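PDB 7ANV: ancestral D-type dye decolorizing peroxidase from Geotrichum candidum, which probably uses its heme to reduce hydrogen peroxide while oxidising dyes and other substrates, as dye-decolorizing peroxidases do. Local coordinates for residues I82-A87 with F475-S480; G182-G187 with R368-G373; D245-V250 with V395-N400; Q255-E260 with F465-G470. All blocks are in the same frame, centred on the assembly; numbering follows the deposited sequence.

How the interactions relate
Interactions 1 and 2 join the two four-stranded antiparallel sheets of the fold through their outermost strands, each with few backbone bonds; interaction 1 is wholly buried, whereas interaction 2 is partly buried and takes in water. Interactions 3 and 4 lie inside the second sheet, share strand 247-256 and rest on regular antiparallel ladders. Interaction 3 is the buried one, with an amide and apolar side chains; interaction 4 has one face on the heme and a partly exposed glutamine-arginine pair on the other. Interactions 1 and 3 touch, with Phe475 packing on Phe248, and interactions 2 and 3 are linked by a probable hydrogen bond from Arg368 N to Val395 O.

Interaction 1 (I82-A87 with F475-S480)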
loop_
_atom_site.group_PDB
_atom_site.type_symbol
_atom_site.label_atom_id
_atom_site.label_comp_id
_atom_site.label_asym_id
_atom_site.label_seq_id
_atom_site.Cartn_x
_atom_site.Cartn_y
_atom_site.Cartn_z
ATOM N N ILE A 82 10.402 13.371 -1.614
ATOM C CA ILE A 82 10.059 13.757 -2.995
ATOM C C ILE A 82 10.319 12.585 -3.929
ATOM O O ILE A 82 11.337 11.881 -3.789
ATOM C CB ILE A 82 10.820 15.025 -3.425
ATOM C CG1 ILE A 82 10.277 15.560 -4.749
ATOM C CG2 ILE A 82 12.345 14.800 -3.439
ATOM C CD1 ILE A 82 10.768 16.934 -5.118
ATOM N N ALA A 83 9.454 12.460 -4.941
ATOM C CA ALA A 83 9.558 11.363 -5.918
ATOM C C ALA A 83 9.144 11.923 -7.277
ATOM O O ALA A 83 8.320 12.842 -7.336
ATOM C CB ALA A 83 8.748 10.154 -5.516
ATOM N N PHE A 84 9.644 11.291 -8.325
ATOM C CA PHE A 84 9.518 11.752 -9.725
ATOM C C PHE A 84 8.883 10.643 -10.543
ATOM O O PHE A 84 9.288 9.486 -10.435
ATOM C CB PHE A 84 10.891 12.138 -10.281
ATOM C CG PHE A 84 11.469 13.329 -9.590
ATOM C CD1 PHE A 84 11.163 14.600 -10.002
ATOM C CD2 PHE A 84 12.308 13.168 -8.495
ATOM C CE1 PHE A 84 11.672 15.701 -9.341
ATOM C CE2 PHE A 84 12.772 14.277 -7.808
ATOM C CZ PHE A 84 12.483 15.533 -8.258
ATOM N N SER A 85 7.972 11.015 -11.442
ATOM C CA SER A 85 7.437 10.088 -12.473
ATOM C C SER A 85 8.431 10.047 -13.635
ATOM O O SER A 85 9.269 10.991 -13.775
ATOM C CB SER A 85 6.068 10.565 -12.919
ATOM O OG SER A 85 6.229 11.768 -13.646
ATOM N N HIS A 86 8.276 9.074 -14.538
ATOM C CA HIS A 86 9.040 9.072 -15.811
ATOM C C HIS A 86 8.846 10.414 -16.547
ATOM O O HIS A 86 9.863 10.941 -17.096
ATOM C CB HIS A 86 8.661 7.852 -16.658
ATOM C CG HIS A 86 9.172 8.006 -18.049
ATOM N ND1 HIS A 86 10.496 7.846 -18.352
ATOM C CD2 HIS A 86 8.561 8.356 -19.191
ATOM C CE1 HIS A 86 10.675 8.052 -19.636
ATOM N NE2 HIS A 86 9.518 8.399 -20.169
ATOM N N ALA A 87 7.610 10.945 -16.639
ATOM C CA ALA A 87 7.304 12.236 -17.316
ATOM C C ALA A 87 8.136 13.381 -16.692
ATOM O O ALA A 87 8.653 14.238 -17.431
ATOM C CB ALA A 87 5.818 12.539 -17.234
ATOM N N PHE A 475 9.586 7.417 -8.655
ATOM C CA PHE A 475 10.913 7.035 -8.145
ATOM C C PHE A 475 11.390 8.071 -7.118
ATOM O O PHE A 475 11.481 9.258 -7.451
ATOM C CB PHE A 475 11.904 6.895 -9.280
ATOM C CG PHE A 475 13.252 6.418 -8.813
ATOM C CD1 PHE A 475 13.424 5.120 -8.385
ATOM C CD2 PHE A 475 14.351 7.272 -8.817
ATOM C CE1 PHE A 475 14.667 4.679 -7.946
ATOM C CE2 PHE A 475 15.589 6.815 -8.405
ATOM C CZ PHE A 475 15.736 5.548 -7.956
ATOM N N SER A 476 11.657 7.595 -5.892
ATOM C CA SER A 476 12.201 8.373 -4.751
ATOM C C SER A 476 13.707 8.236 -4.796
ATOM O O SER A 476 14.204 7.179 -4.415
ATOM C CB SER A 476 11.720 7.860 -3.447
ATOM O OG SER A 476 10.338 8.107 -3.291
ATOM N N PRO A 477 14.461 9.253 -5.273
ATOM C CA PRO A 477 15.903 9.097 -5.363
ATOM C C PRO A 477 16.595 9.177 -4.002
ATOM O O PRO A 477 16.031 9.647 -3.034
ATOM C CB PRO A 477 16.373 10.276 -6.230
ATOM C CG PRO A 477 15.123 10.783 -6.864
ATOM C CD PRO A 477 14.024 10.525 -5.853
ATOM N N SER A 478 17.859 8.753 -3.998
ATOM C CA SER A 478 18.777 8.941 -2.857
ATOM C C SER A 478 19.057 10.439 -2.639
ATOM O O SER A 478 18.894 11.269 -3.573
ATOM C CB SER A 478 20.034 8.153 -3.062
ATOM O OG SER A 478 20.862 8.787 -4.023
ATOM N N ILE A 479 19.598 10.784 -1.471
ATOM C CA ILE A 479 20.028 12.167 -1.192
ATOM C C ILE A 479 21.171 12.521 -2.139
ATOM O O ILE A 479 21.122 13.591 -2.749
ATOM C CB ILE A 479 20.427 12.344 0.280
ATOM C CG1 ILE A 479 19.263 11.935 1.186
ATOM C CG2 ILE A 479 20.863 13.782 0.515
ATOM C CD1 ILE A 479 17.997 12.709 0.959
ATOM N N SER A 480 22.148 11.641 -2.294
ATOM C CA SER A 480 23.303 11.954 -3.176
ATOM C C SER A 480 22.809 12.119 -4.617
ATOM O O SER A 480 23.332 13.001 -5.322
ATOM C CB SER A 480 24.382 10.931 -3.016
ATOM O OG SER A 480 23.956 9.725 -3.491
#
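Ile82 meets the 475-480 segment through its carbonyl: Ile82 O lies 3.6 Å from Pro477 CD and also faces the CA of Ser476, while its side chain packs on Leu38 and Leu41 of helix 31-41. At Ala83 the backbones come nearest, 4.2 Å from its CA to that of Ser476. Its methyl CB rests 3.4 Å from Ser476 OG, and its CA approaches Phe475 O at 3.2 Å in a bent CA-H...O contact. Phe84 forms the single beta bridge, an antiparallel hydrogen-bonded pair with Phe475. Phe84 N donates to Phe475 O over 2.9 Å, arriving 39° above the carbonyl plane, and Phe475 N returns a shorter bond of 2.7 Å to Phe84 O. This bridge joins two edge strands, 78-84 and 466-476, that belong to different antiparallel sheets, consistent with the paired ferredoxin-like halves of the dye-decolorizing peroxidase fold. The Phe84 side chain, with CG anti to the carbonyl carbon (chi1 -66°), crosses Pro477 at about a right angle and turns a ring edge to it, CD2 standing 4.0 Å from Pro477 CG. Leu482 and Phe486 of helix 479-486 also pack against Phe84. Ser85, the N-cap of helix 86-92, follows directly.

Interaction 2 (G182-G187 with R368-G373); sequences GDVRPG and RGIPYG. With SO4 (sulfate ion), chain J.
A junction between the edge strands of two antiparallel sheets, 174-183 and 366-372, brings Asp183 against Pro371. One backbone hydrogen bond spans it, from Asp183 N to Pro371 O (2.8 Å, 153° at the hydrogen). Having no side chain, Gly182 brings its CA to 3.2 Å from the same Pro371 O. Ile370 extends towards this glycine with CG1 anti to the backbone N (chi1 -172°): its CD1 reaches 3.7 Å from Gly182 C and also meets Val184 CG2, the two side chains crossing at about a right angle. In the dye-decolorizing peroxidase fold, with its two related halves, the contact links the sheet of the N-terminal half to that of the C-terminal half. Pro371 CB lies 3.5 Å from Asp183 O. A water donates to Asp183 OD2 and accepts from Gly373 N at 2.9 Å, tying the acid to the strand end, while OD1 bonds His151. Arg185 crosses Pro371 at about a right angle, its CG 4.2 Å from Pro371 CB, and its guanidinium makes salt bridges to Glu189 and Glu375. At the exposed end, Gly187 N donates to O2 of a sulfate ion, probably from the crystallisation liquor, at 2.6 Å.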
loop_
_atom_site.group_PDB
_atom_site.type_symbol
_atom_site.label_atom_id
_atom_site.label_comp_id
_atom_site.label_asym_id
_atom_site.label_seq_id
_atom_site.Cartn_x
_atom_site.Cartn_y
_atom_site.Cartn_z
ATOM N N GLY A 182 -4.270 12.980 3.741
ATOM C CA GLY A 182 -4.649 11.800 4.509
ATOM C C GLY A 182 -4.638 12.110 5.978
ATOM O O GLY A 182 -3.974 13.044 6.402
ATOM N N ASP A 183 -5.387 11.342 6.732
ATOM C CA ASP A 183 -5.548 11.528 8.181
ATOM C C ASP A 183 -5.720 10.154 8.805
ATOM O O ASP A 183 -6.597 9.385 8.337
ATOM C CB ASP A 183 -6.794 12.373 8.459
ATOM C CG ASP A 183 -6.588 13.817 8.049
ATOM O OD1 ASP A 183 -5.827 14.490 8.743
ATOM O OD2 ASP A 183 -7.165 14.236 6.988
ATOM N N VAL A 184 -4.920 9.861 9.810
ATOM C CA VAL A 184 -5.109 8.649 10.644
ATOM C C VAL A 184 -6.478 8.798 11.295
ATOM O O VAL A 184 -6.932 9.930 11.612
ATOM C CB VAL A 184 -3.942 8.479 11.635
ATOM C CG1 VAL A 184 -4.153 7.370 12.618
ATOM C CG2 VAL A 184 -2.641 8.253 10.893
ATOM N N ARG A 185 -7.146 7.666 11.519
ATOM C CA ARG A 185 -8.540 7.675 12.020
ATOM C C ARG A 185 -8.520 7.963 13.507
ATOM O O ARG A 185 -7.504 7.761 14.153
ATOM C CB ARG A 185 -9.237 6.358 11.658
ATOM C CG ARG A 185 -9.461 6.207 10.157
ATOM C CD ARG A 185 -10.307 5.044 9.676
ATOM N NE ARG A 185 -11.576 5.040 10.376
ATOM C CZ ARG A 185 -12.060 4.080 11.125
ATOM N NH1 ARG A 185 -11.522 2.862 11.145
ATOM N NH2 ARG A 185 -13.159 4.328 11.805
ATOM N N PRO A 186 -9.634 8.479 14.070
ATOM C CA PRO A 186 -9.628 8.965 15.448
ATOM C C PRO A 186 -9.782 7.892 16.529
ATOM O O PRO A 186 -10.297 6.778 16.279
ATOM C CB PRO A 186 -10.813 9.945 15.486
ATOM C CG PRO A 186 -11.779 9.390 14.456
ATOM C CD PRO A 186 -10.885 8.805 13.371
ATOM N N GLY A 187 -9.293 8.237 17.725
ATOM C CA GLY A 187 -9.523 7.460 18.958
ATOM C C GLY A 187 -9.048 6.024 18.832
ATOM O O GLY A 187 -7.934 5.812 18.328
ATOM N N ARG A 368 3.231 2.261 3.076
ATOM C CA ARG A 368 3.325 3.522 3.850
ATOM C C ARG A 368 2.093 4.374 3.603
ATOM O O ARG A 368 2.240 5.645 3.598
ATOM C CB ARG A 368 4.576 4.337 3.498
ATOM C CG ARG A 368 5.882 3.626 3.778
ATOM C CD ARG A 368 6.213 3.437 5.235
ATOM N NE ARG A 368 7.541 2.865 5.312
ATOM C CZ ARG A 368 7.951 1.999 6.204
ATOM N NH1 ARG A 368 7.116 1.518 7.098
ATOM N NH2 ARG A 368 9.174 1.518 6.138
ATOM N N GLY A 369 0.955 3.728 3.439
ATOM C CA GLY A 369 -0.261 4.486 3.073
ATOM C C GLY A 369 -0.840 5.217 4.276
ATOM O O GLY A 369 -0.270 5.173 5.407
ATOM N N ILE A 370 -1.976 5.852 4.079
ATOM C CA ILE A 370 -2.718 6.540 5.161
ATOM C C ILE A 370 -4.167 6.605 4.709
ATOM O O ILE A 370 -4.432 6.816 3.531
ATOM C CB ILE A 370 -2.111 7.930 5.447
ATOM C CG1 ILE A 370 -2.724 8.571 6.676
ATOM C CG2 ILE A 370 -2.182 8.810 4.217
ATOM C CD1 ILE A 370 -2.001 9.804 7.152
ATOM N N PRO A 371 -5.142 6.425 5.628
ATOM C CA PRO A 371 -6.525 6.674 5.280
ATOM C C PRO A 371 -6.751 8.136 4.854
ATOM O O PRO A 371 -5.976 9.017 5.252
ATOM C CB PRO A 371 -7.259 6.373 6.597
ATOM C CG PRO A 371 -6.369 5.419 7.300
ATOM C CD PRO A 371 -4.975 5.900 6.979
ATOM N N TYR A 372 -7.821 8.378 4.106
ATOM C CA TYR A 372 -8.292 9.746 3.821
ATOM C C TYR A 372 -9.796 9.820 4.016
ATOM O O TYR A 372 -10.532 8.828 3.899
ATOM C CB TYR A 372 -7.912 10.187 2.411
ATOM C CG TYR A 372 -8.729 9.571 1.310
ATOM C CD1 TYR A 372 -8.357 8.380 0.689
ATOM C CD2 TYR A 372 -9.870 10.213 0.854
ATOM C CE1 TYR A 372 -9.116 7.845 -0.350
ATOM C CE2 TYR A 372 -10.624 9.703 -0.189
ATOM C CZ TYR A 372 -10.260 8.501 -0.786
ATOM O OH TYR A 372 -11.005 8.028 -1.832
ATOM N N GLY A 373 -10.229 11.043 4.267
ATOM C CA GLY A 373 -11.660 11.377 4.277
ATOM C C GLY A 373 -12.246 11.304 5.674
ATOM O O GLY A 373 -11.637 10.836 6.640
HETATM S S SO4 J . -7.695 11.082 18.729
HETATM O O1 SO4 J . -8.319 10.723 19.979
HETATM O O2 SO4 J . -7.257 9.894 18.048
HETATM O O3 SO4 J . -8.644 11.785 17.907
HETATM O O4 SO4 J . -6.558 11.923 18.986
HETATM O O HOH W 1 -8.298 13.131 4.848
HETATM O O HOH W 2 -9.186 9.396 7.020
#

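Interaction 3 (D245-V250 with V395-N400)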
loop_
_atom_site.group_PDB
_atom_site.type_symbol
_atom_site.label_atom_id
_atom_site.label_comp_id
_atom_site.label_asym_id
_atom_site.label_seq_id
_atom_site.Cartn_x
_atom_site.Cartn_y
_atom_site.Cartn_z
ATOM N N ASP A 245 20.058 3.319 -4.210
ATOM C CA ASP A 245 19.501 3.655 -2.881
ATOM C C ASP A 245 18.210 4.456 -3.048
ATOM O O ASP A 245 17.777 5.005 -2.075
ATOM C CB ASP A 245 20.529 4.339 -1.967
ATOM C CG ASP A 245 21.480 3.363 -1.261
ATOM O OD1 ASP A 245 21.189 2.146 -1.238
ATOM O OD2 ASP A 245 22.491 3.845 -0.750
ATOM N N GLY A 246 17.657 4.509 -4.261
ATOM C CA GLY A 246 16.283 4.971 -4.483
ATOM C C GLY A 246 15.330 3.793 -4.447
ATOM O O GLY A 246 15.755 2.627 -4.420
ATOM N N SER A 247 14.052 4.085 -4.446
ATOM C CA SER A 247 12.998 3.050 -4.441
ATOM C C SER A 247 11.846 3.572 -5.303
ATOM O O SER A 247 11.580 4.834 -5.329
ATOM C CB SER A 247 12.569 2.708 -3.050
ATOM O OG SER A 247 11.685 1.595 -3.053
ATOM N N PHE A 248 11.109 2.660 -5.945
ATOM C CA PHE A 248 9.888 3.030 -6.695
ATOM C C PHE A 248 8.708 3.134 -5.727
ATOM O O PHE A 248 8.472 2.214 -4.907
ATOM C CB PHE A 248 9.613 2.030 -7.814
ATOM C CG PHE A 248 10.669 2.077 -8.874
ATOM C CD1 PHE A 248 10.555 3.001 -9.894
ATOM C CD2 PHE A 248 11.743 1.196 -8.858
ATOM C CE1 PHE A 248 11.547 3.103 -10.868
ATOM C CE2 PHE A 248 12.718 1.294 -9.839
ATOM C CZ PHE A 248 12.592 2.205 -10.862
ATOM N N LEU A 249 8.037 4.281 -5.812
ATOM C CA LEU A 249 6.865 4.651 -5.018
ATOM C C LEU A 249 5.641 4.431 -5.894
ATOM O O LEU A 249 5.436 5.186 -6.829
ATOM C CB LEU A 249 7.013 6.121 -4.635
ATOM C CG LEU A 249 6.067 6.698 -3.575
ATOM C CD1 LEU A 249 6.533 8.074 -3.138
ATOM C CD2 LEU A 249 4.610 6.753 -3.996
ATOM N N VAL A 250 4.809 3.479 -5.533
ATOM C CA VAL A 250 3.477 3.291 -6.160
ATOM C C VAL A 250 2.456 4.052 -5.327
ATOM O O VAL A 250 2.311 3.738 -4.140
ATOM C CB VAL A 250 3.100 1.805 -6.249
ATOM C CG1 VAL A 250 1.665 1.676 -6.739
ATOM C CG2 VAL A 250 4.094 1.016 -7.101
ATOM N N VAL A 395 0.314 3.583 -0.583
ATOM C CA VAL A 395 1.702 3.833 -1.037
ATOM C C VAL A 395 2.498 2.570 -0.771
ATOM O O VAL A 395 2.451 2.080 0.370
ATOM C CB VAL A 395 2.318 5.074 -0.361
ATOM C CG1 VAL A 395 3.834 5.211 -0.588
ATOM C CG2 VAL A 395 1.620 6.343 -0.814
ATOM N N CYS A 396 3.267 2.105 -1.737
ATOM C CA CYS A 396 4.218 1.041 -1.431
ATOM C C CYS A 396 5.522 1.325 -2.149
ATOM O O CYS A 396 5.514 2.010 -3.190
ATOM C CB CYS A 396 3.609 -0.330 -1.673
ATOM S SG CYS A 396 3.448 -0.790 -3.416
ATOM N N TYR A 397 6.580 0.783 -1.567
ATOM C CA TYR A 397 7.964 0.895 -2.074
ATOM C C TYR A 397 8.494 -0.494 -2.434
ATOM O O TYR A 397 8.237 -1.480 -1.736
ATOM C CB TYR A 397 8.854 1.569 -1.031
ATOM C CG TYR A 397 8.468 2.991 -0.739
ATOM C CD1 TYR A 397 8.873 4.008 -1.594
ATOM C CD2 TYR A 397 7.650 3.316 0.338
ATOM C CE1 TYR A 397 8.586 5.339 -1.334
ATOM C CE2 TYR A 397 7.292 4.648 0.563
ATOM C CZ TYR A 397 7.770 5.645 -0.269
ATOM O OH TYR A 397 7.437 6.955 -0.057
ATOM N N GLN A 398 9.326 -0.522 -3.468
ATOM C CA GLN A 398 9.976 -1.730 -4.011
ATOM C C GLN A 398 11.031 -1.279 -4.992
ATOM O O GLN A 398 10.914 -0.192 -5.579
ATOM C CB GLN A 398 8.966 -2.663 -4.701
ATOM C CG GLN A 398 8.198 -2.062 -5.876
ATOM C CD GLN A 398 6.837 -1.516 -5.516
ATOM O OE1 GLN A 398 5.860 -2.254 -5.410
ATOM N NE2 GLN A 398 6.761 -0.222 -5.300
ATOM N N SER A 399 12.005 -2.134 -5.248
ATOM C CA SER A 399 13.027 -1.847 -6.269
ATOM C C SER A 399 12.485 -2.163 -7.657
ATOM O O SER A 399 13.105 -1.723 -8.605
ATOM C CB SER A 399 14.272 -2.639 -6.037
ATOM O OG SER A 399 13.995 -4.038 -6.071
ATOM N N ASN A 400 11.435 -2.976 -7.749
ATOM C CA ASN A 400 10.944 -3.491 -9.043
ATOM C C ASN A 400 9.416 -3.526 -9.020
ATOM O O ASN A 400 8.833 -4.412 -8.354
ATOM C CB ASN A 400 11.571 -4.866 -9.218
ATOM C CG ASN A 400 11.435 -5.395 -10.612
ATOM O OD1 ASN A 400 10.308 -5.566 -11.089
ATOM N ND2 ASN A 400 12.574 -5.654 -11.242
#
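Phe248 and Gln398 form a hydrogen-bonded pair in the antiparallel ladder between neighbouring strands 247-256 and 391-398 of the second ferredoxin-like sheet; the N-to-C directions of segments 247-250 and 395-398 lie 157° apart. The tight part runs from Phe248 O to the next hydrogen-bonded pair, where Val250 N donates to Cys396 O at 2.9 Å and Cys396 N returns a bond to Val250 O. Gln398 N reaches Phe248 O at 3.2 Å in the carbonyl plane, and Gln398 NE2 at 3.0 Å from 52° above that plane, so that two donors of one residue grip a single buried oxygen. The torsions explain the second bond: CG of Gln398 lies between the backbone N and the carbonyl carbon (chi1 60°), and a bend at chi2 turns the amide toward Phe248 O on the neighbouring strand, while OE1 accepts from Phe405 N. The same NE2 packs 3.4 Å from Val250 CG2. On the face carrying Leu249 and Tyr397, the two side chains lie side by side and point the same way; Leu249 CG is 3.6 Å from Tyr397 CE1, and the phenol OH is bonded to Asp11. Leu249 CD2 meets Val395 CG1 at 3.8 Å. Beyond Gln398 the pairing gives out: the CB atoms of Ser399 and Asn400 point away from 245-250, and Asn400 is partly exposed. What remains there is largely a ring edge against a carbonyl, Phe248 CD2 lying 3.2 Å from Ser399 O.

Interaction 4 (Q255-E260 with F465-G470). With HEM (protoporphyrin IX containing Fe), chain B.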
loop_
_atom_site.group_PDB
_atom_site.type_symbol
_atom_site.label_atom_id
_atom_site.label_comp_id
_atom_site.label_asym_id
_atom_site.label_seq_id
_atom_site.Cartn_x
_atom_site.Cartn_y
_atom_site.Cartn_z
ATOM N N GLN A 255 -10.748 4.569 -3.171
ATOM C CA GLN A 255 -11.994 4.964 -2.476
ATOM C C GLN A 255 -12.606 3.731 -1.797
ATOM O O GLN A 255 -12.652 2.663 -2.444
ATOM C CB GLN A 255 -12.961 5.553 -3.485
ATOM C CG GLN A 255 -14.233 6.006 -2.799
ATOM C CD GLN A 255 -15.279 6.478 -3.762
ATOM O OE1 GLN A 255 -15.090 6.458 -4.977
ATOM N NE2 GLN A 255 -16.414 6.893 -3.206
ATOM N N GLN A 256 -13.096 3.855 -0.562
ATOM C CA GLN A 256 -13.744 2.741 0.163
ATOM C C GLN A 256 -15.223 3.041 0.382
ATOM O O GLN A 256 -15.557 4.168 0.732
ATOM C CB GLN A 256 -13.017 2.471 1.475
ATOM C CG GLN A 256 -11.643 1.864 1.228
ATOM C CD GLN A 256 -10.842 1.764 2.491
ATOM O OE1 GLN A 256 -9.959 2.570 2.781
ATOM N NE2 GLN A 256 -11.143 0.734 3.255
ATOM N N LEU A 257 -16.060 2.028 0.155
ATOM C CA LEU A 257 -17.531 2.117 0.319
ATOM C C LEU A 257 -17.865 1.353 1.604
ATOM O O LEU A 257 -18.102 0.127 1.567
ATOM C CB LEU A 257 -18.194 1.496 -0.912
ATOM C CG LEU A 257 -17.837 2.158 -2.241
ATOM C CD1 LEU A 257 -18.619 1.478 -3.367
ATOM C CD2 LEU A 257 -18.090 3.643 -2.219
ATOM N N VAL A 258 -17.765 2.056 2.737
ATOM C CA VAL A 258 -17.773 1.430 4.082
ATOM C C VAL A 258 -19.163 0.902 4.426
ATOM O O VAL A 258 -19.326 -0.286 4.756
ATOM C CB VAL A 258 -17.147 2.378 5.122
ATOM C CG1 VAL A 258 -17.183 1.786 6.516
ATOM C CG2 VAL A 258 -15.703 2.668 4.722
ATOM N N PRO A 259 -20.245 1.683 4.282
ATOM C CA PRO A 259 -21.571 1.143 4.588
ATOM C C PRO A 259 -21.924 -0.054 3.694
ATOM O O PRO A 259 -22.559 -1.003 4.196
ATOM C CB PRO A 259 -22.512 2.332 4.317
ATOM C CG PRO A 259 -21.630 3.523 4.413
ATOM C CD PRO A 259 -20.269 3.099 3.907
ATOM N N GLU A 260 -21.468 -0.012 2.437
ATOM C CA GLU A 260 -21.695 -1.101 1.445
ATOM C C GLU A 260 -20.942 -2.366 1.886
ATOM O O GLU A 260 -21.529 -3.460 1.873
ATOM C CB GLU A 260 -21.322 -0.604 0.047
ATOM C CG GLU A 260 -22.258 0.447 -0.485
ATOM C CD GLU A 260 -21.962 1.885 -0.111
ATOM O OE1 GLU A 260 -21.030 2.135 0.722
ATOM O OE2 GLU A 260 -22.585 2.768 -0.728
ATOM N N PHE A 465 -16.131 -2.850 -3.327
ATOM C CA PHE A 465 -15.966 -2.185 -2.013
ATOM C C PHE A 465 -14.876 -1.131 -2.088
ATOM O O PHE A 465 -14.866 -0.256 -1.255
ATOM C CB PHE A 465 -15.529 -3.177 -0.946
ATOM C CG PHE A 465 -16.502 -4.303 -0.768
ATOM C CD1 PHE A 465 -17.845 -4.036 -0.574
ATOM C CD2 PHE A 465 -16.040 -5.618 -0.715
ATOM C CE1 PHE A 465 -18.744 -5.085 -0.424
ATOM C CE2 PHE A 465 -16.933 -6.652 -0.510
ATOM C CZ PHE A 465 -18.286 -6.378 -0.407
ATOM N N VAL A 466 -13.908 -1.348 -2.961
ATOM C CA VAL A 466 -12.731 -0.463 -3.165
ATOM C C VAL A 466 -12.742 -0.024 -4.622
ATOM O O VAL A 466 -12.816 -0.895 -5.519
ATOM C CB VAL A 466 -11.425 -1.165 -2.764
ATOM C CG1 VAL A 466 -10.244 -0.308 -3.133
ATOM C CG2 VAL A 466 -11.446 -1.492 -1.281
ATOM N N VAL A 467 -12.760 1.276 -4.855
ATOM C CA VAL A 467 -12.885 1.839 -6.225
ATOM C C VAL A 467 -11.618 2.626 -6.503
ATOM O O VAL A 467 -11.362 3.665 -5.859
ATOM C CB VAL A 467 -14.124 2.727 -6.397
ATOM C CG1 VAL A 467 -14.186 3.253 -7.814
ATOM C CG2 VAL A 467 -15.407 1.981 -6.021
ATOM N N PRO A 468 -10.734 2.141 -7.389
ATOM C CA PRO A 468 -9.535 2.912 -7.699
ATOM C C PRO A 468 -9.932 4.249 -8.350
ATOM O O PRO A 468 -10.790 4.266 -9.250
ATOM C CB PRO A 468 -8.756 2.032 -8.669
ATOM C CG PRO A 468 -9.345 0.630 -8.427
ATOM C CD PRO A 468 -10.818 0.889 -8.163
ATOM N N ARG A 469 -9.296 5.343 -7.906
ATOM C CA ARG A 469 -9.564 6.704 -8.421
ATOM C C ARG A 469 -8.326 7.270 -9.115
ATOM O O ARG A 469 -8.413 8.372 -9.667
ATOM C CB ARG A 469 -10.092 7.578 -7.293
ATOM C CG ARG A 469 -11.438 7.109 -6.777
ATOM C CD ARG A 469 -12.517 7.187 -7.851
ATOM N NE ARG A 469 -13.853 6.806 -7.370
ATOM C CZ ARG A 469 -14.929 6.565 -8.133
ATOM N NH1 ARG A 469 -14.850 6.626 -9.456
ATOM N NH2 ARG A 469 -16.079 6.236 -7.555
ATOM N N GLY A 470 -7.258 6.494 -9.202
ATOM C CA GLY A 470 -6.088 6.937 -9.968
ATOM C C GLY A 470 -4.819 6.795 -9.179
ATOM O O GLY A 470 -4.855 6.593 -7.966
HETATM C CHA HEM B . -2.167 -6.023 4.562
HETATM C CHB HEM B . -6.277 -3.505 4.072
HETATM C CHC HEM B . -4.979 -2.363 -0.518
HETATM C CHD HEM B . -1.096 -5.229 -0.076
HETATM C C1A HEM B . -3.387 -5.421 4.813
HETATM C C2A HEM B . -4.078 -5.481 6.048
HETATM C C3A HEM B . -5.242 -4.792 5.913
HETATM C C4A HEM B . -5.262 -4.270 4.590
HETATM C CMA HEM B . -6.304 -4.560 6.975
HETATM C CAA HEM B . -3.651 -6.252 7.293
HETATM C CBA HEM B . -2.585 -5.580 8.141
HETATM C CGA HEM B . -1.213 -6.171 7.989
HETATM O O1A HEM B . -0.964 -7.384 7.853
HETATM O O2A HEM B . -0.295 -5.417 8.034
HETATM C C1B HEM B . -6.262 -2.976 2.766
HETATM C C2B HEM B . -7.276 -2.107 2.252
HETATM C C3B HEM B . -6.924 -1.760 0.981
HETATM C C4B HEM B . -5.633 -2.451 0.711
HETATM C CMB HEM B . -8.518 -1.656 2.971
HETATM C CAB HEM B . -7.576 -0.854 0.006
HETATM C CBB HEM B . -8.442 0.139 0.324
HETATM C C1C HEM B . -3.806 -3.072 -0.821
HETATM C C2C HEM B . -3.158 -3.111 -2.066
HETATM C C3C HEM B . -2.075 -3.959 -1.928
HETATM C C4C HEM B . -2.066 -4.418 -0.584
HETATM C CMC HEM B . -3.597 -2.352 -3.311
HETATM C CAC HEM B . -1.066 -4.393 -2.898
HETATM C CBC HEM B . -1.277 -4.380 -4.206
HETATM C C1D HEM B . -1.071 -5.614 1.265
HETATM C C2D HEM B . 0.057 -6.408 1.780
HETATM C C3D HEM B . -0.262 -6.640 3.071
HETATM C C4D HEM B . -1.566 -5.987 3.322
HETATM C CMD HEM B . 1.325 -6.893 1.084
HETATM C CAD HEM B . 0.568 -7.412 4.074
HETATM C CBD HEM B . 0.356 -8.933 3.984
HETATM C CGD HEM B . 1.291 -9.675 4.892
HETATM O O1D HEM B . 0.774 -10.576 5.600
HETATM O O2D HEM B . 2.527 -9.443 4.904
HETATM N NA HEM B . -4.122 -4.660 3.914
HETATM N NB HEM B . -5.312 -3.132 1.832
HETATM N NC HEM B . -3.164 -3.908 0.066
HETATM N ND HEM B . -2.042 -5.410 2.186
HETATM FE FE HEM B . -3.651 -4.360 2.021
#
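Gln255 and Val467 form an antiparallel hydrogen-bonded pair, with Gln255 N to Val467 O at 2.9 Å and Val467 N to Gln255 O at 2.8 Å, and Leu257 N adds one more backbone bond beyond the bridges, to Phe465 O. Gln255 is fully extended, CG anti to the backbone N (chi1 -178°), which carries its amide out to Arg469. Gln255 OE1 accepts from Arg469 NE at 2.7 Å and Arg469 NH2 at 2.8 Å, a side-on grip by the guanidinium on one atom lying within 1° of its plane; the amide and guanidinium planes are 36° apart. Val467 CG1 sits over the centre of one guanidinium face. This is the end of the second sheet at which strand 247-256 leads into helix 258-267, and its other face lines the heme pocket. On that face Gln256 and Val466 lie side by side: Val466 CG2 is 3.8 Å from heme CBB, and Gln256 NE2, hydrogen-bonded to Glu193, is 3.6 Å from heme CMB. Towards the helix, Phe465 CE1 lies 4.0 Å from Glu260 O.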